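Local coordinates for ABC-type transport system, sugar-family extracellular solute-binding protein (Peptoclostridium difficile 630, PDB 6HNI) that binds tyrosine, probably as the substrate-binding lipoprotein of an ABC-type transporter, and has adhesive properties, at residues A[156-161]-A[183-188]. The protein carries 1 engineered substitution. Numbering follows the deposited sequence.
Sequences KTIGVM and NGFKVV
I158 lays its CD1 obliquely against the F185 ring, 3.8 Å from CD1 of the phenylalanine, with CG1 anti to its own carbonyl carbon (chi1 -58°) and the chain then extended to reach that far. The ring's CD1 edge also meets the carbonyl oxygen of K156 near the ring plane, while Y179 and A180 of helix 167-183 pack on F185 from the helix side. Further along the same side of the sheet, V160 CG1 crosses V187 CG1 at 4.0 Å, and L176 and A180 of that helix lie against this pair. On the other side T157 and K186 run side by side, and T157 CG2, anti to its backbone N, touches V188 CG2 at 3.7 Å.

Between these two layers the backbones run parallel, pairing T157 with K186, I158 with V187 and G159 with V188. I158 gives its N-H to K186 O almost straight (176°, 2.8 Å) and accepts the N-H of V188 on its own O; K186 N to K156 O and V160 N to V188 O flank these two, and the ladder carries on from V160 to K190. CA-H...O contacts add to each of these carbonyls, as from V187 CA to I158 O at 3.2 Å.

G184, the first residue to leave helical geometry after helix 167-183, has positive phi, which suits a glycine. K156, bent at chi2 and chi3, swings its ammonium onto an in-plane lone pair of G184 O, NZ to O 2.8 Å. That bond ties the exposed turn to the residue leading into strand 157-163; a water donating to the same oxygen also reaches K156 O, weakly. Together strand 157-163, helix 167-183 and strand 186-192 form a beta-alpha-beta crossover at the edge of a parallel four-stranded sheet, the Rossmann-like lobe architecture of periplasmic-binding-protein folds.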
loop_
_atom_site.group_PDB
_atom_site.type_symbol
_atom_site.label_atom_id
_atom_site.label_comp_id
_atom_site.label_asym_id
_atom_site.label_seq_id
_atom_site.Cartn_x
_atom_site.Cartn_y
_atom_site.Cartn_z
ATOM N N LYS A 156 -14.155 7.707 20.207
ATOM C CA LYS A 156 -13.061 7.557 21.173
ATOM C C LYS A 156 -12.310 6.250 21.044
ATOM O O LYS A 156 -11.214 6.143 21.572
ATOM C CB LYS A 156 -13.556 7.728 22.620
ATOM C CG LYS A 156 -14.092 9.135 22.939
ATOM C CD LYS A 156 -12.995 10.199 23.095
ATOM C CE LYS A 156 -12.515 10.396 24.556
ATOM N NZ LYS A 156 -11.177 11.103 24.741
ATOM N N THR A 157 -12.916 5.255 20.383
ATOM C CA THR A 157 -12.334 3.919 20.267
ATOM C C THR A 157 -12.174 3.552 18.799
ATOM O O THR A 157 -13.140 3.525 18.064
ATOM C CB THR A 157 -13.171 2.817 21.007
ATOM O OG1 THR A 157 -13.331 3.162 22.395
ATOM C CG2 THR A 157 -12.455 1.487 20.924
ATOM N N ILE A 158 -10.934 3.264 18.433
ATOM C CA ILE A 158 -10.538 2.977 17.041
ATOM C C ILE A 158 -10.190 1.481 16.964
ATOM O O ILE A 158 -9.317 1.024 17.693
ATOM C CB ILE A 158 -9.289 3.799 16.626
ATOM C CG1 ILE A 158 -9.577 5.299 16.793
ATOM C CG2 ILE A 158 -8.883 3.470 15.193
ATOM C CD1 ILE A 158 -8.345 6.158 16.736
ATOM N N GLY A 159 -10.831 0.753 16.056
ATOM C CA GLY A 159 -10.421 -0.604 15.763
ATOM C C GLY A 159 -9.387 -0.658 14.630
ATOM O O GLY A 159 -9.412 0.199 13.733
ATOM N N VAL A 160 -8.587 -1.688 14.674
ATOM C CA VAL A 160 -7.644 -1.968 13.550
ATOM C C VAL A 160 -7.516 -3.478 13.399
ATOM O O VAL A 160 -7.112 -4.186 14.333
ATOM C CB VAL A 160 -6.297 -1.271 13.784
ATOM C CG1 VAL A 160 -5.538 -1.725 14.992
ATOM C CG2 VAL A 160 -5.434 -1.474 12.549
ATOM N N MET A 161 -7.857 -3.974 12.215
ATOM C CA MET A 161 -7.591 -5.350 11.812
ATOM C C MET A 161 -6.418 -5.343 10.832
ATOM O O MET A 161 -6.377 -4.500 9.916
ATOM C CB MET A 161 -8.857 -5.998 11.209
ATOM C CG MET A 161 -8.678 -7.437 10.837
ATOM S SD MET A 161 -10.226 -8.315 10.535
ATOM C CE MET A 161 -10.762 -7.472 9.068
ATOM N N ASN A 183 -3.555 11.410 22.100
ATOM C CA ASN A 183 -4.729 12.196 21.708
ATOM C C ASN A 183 -6.048 11.686 22.290
ATOM O O ASN A 183 -7.123 12.095 21.890
ATOM C CB ASN A 183 -4.772 12.276 20.184
ATOM C CG ASN A 183 -3.659 13.137 19.628
ATOM O OD1 ASN A 183 -3.544 14.313 19.958
ATOM N ND2 ASN A 183 -2.808 12.538 18.817
ATOM N N GLY A 184 -5.945 10.801 23.271
ATOM C CA GLY A 184 -7.128 10.396 24.071
ATOM C C GLY A 184 -8.032 9.350 23.441
ATOM O O GLY A 184 -9.233 9.299 23.760
ATOM N N PHE A 185 -7.476 8.488 22.582
ATOM C CA PHE A 185 -8.238 7.363 21.984
ATOM C C PHE A 185 -7.778 6.033 22.568
ATOM O O PHE A 185 -6.623 5.882 23.031
ATOM C CB PHE A 185 -7.990 7.316 20.458
ATOM C CG PHE A 185 -8.495 8.498 19.739
ATOM C CD1 PHE A 185 -9.784 8.561 19.303
ATOM C CD2 PHE A 185 -7.653 9.555 19.476
ATOM C CE1 PHE A 185 -10.257 9.675 18.598
ATOM C CE2 PHE A 185 -8.110 10.673 18.829
ATOM C CZ PHE A 185 -9.401 10.733 18.360
ATOM N N LYS A 186 -8.711 5.086 22.528
ATOM C CA LYS A 186 -8.476 3.666 22.794
ATOM C C LYS A 186 -8.317 2.935 21.452
ATOM O O LYS A 186 -9.011 3.253 20.499
ATOM C CB LYS A 186 -9.689 3.091 23.533
ATOM C CG LYS A 186 -9.572 1.624 23.899
ATOM C CD LYS A 186 -10.577 1.314 25.009
ATOM C CE LYS A 186 -10.504 -0.124 25.451
ATOM N NZ LYS A 186 -11.290 -0.951 24.509
ATOM N N VAL A 187 -7.428 1.957 21.380
ATOM C CA VAL A 187 -7.290 1.161 20.162
ATOM C C VAL A 187 -7.644 -0.282 20.506
ATOM O O VAL A 187 -7.163 -0.814 21.509
ATOM C CB VAL A 187 -5.848 1.189 19.622
ATOM C CG1 VAL A 187 -5.652 0.266 18.412
ATOM C CG2 VAL A 187 -5.489 2.610 19.296
ATOM N N VAL A 188 -8.475 -0.896 19.690
ATOM C CA VAL A 188 -8.771 -2.329 19.780
ATOM C C VAL A 188 -8.196 -3.016 18.534
ATOM O O VAL A 188 -8.597 -2.692 17.405
ATOM C CB VAL A 188 -10.286 -2.565 19.849
ATOM C CG1 VAL A 188 -10.568 -4.045 19.952
ATOM C CG2 VAL A 188 -10.888 -1.829 21.031
HETATM O O HOH W 1 -10.492 7.058 24.811
HETATM O O HOH W 2 -9.651 12.553 21.952
#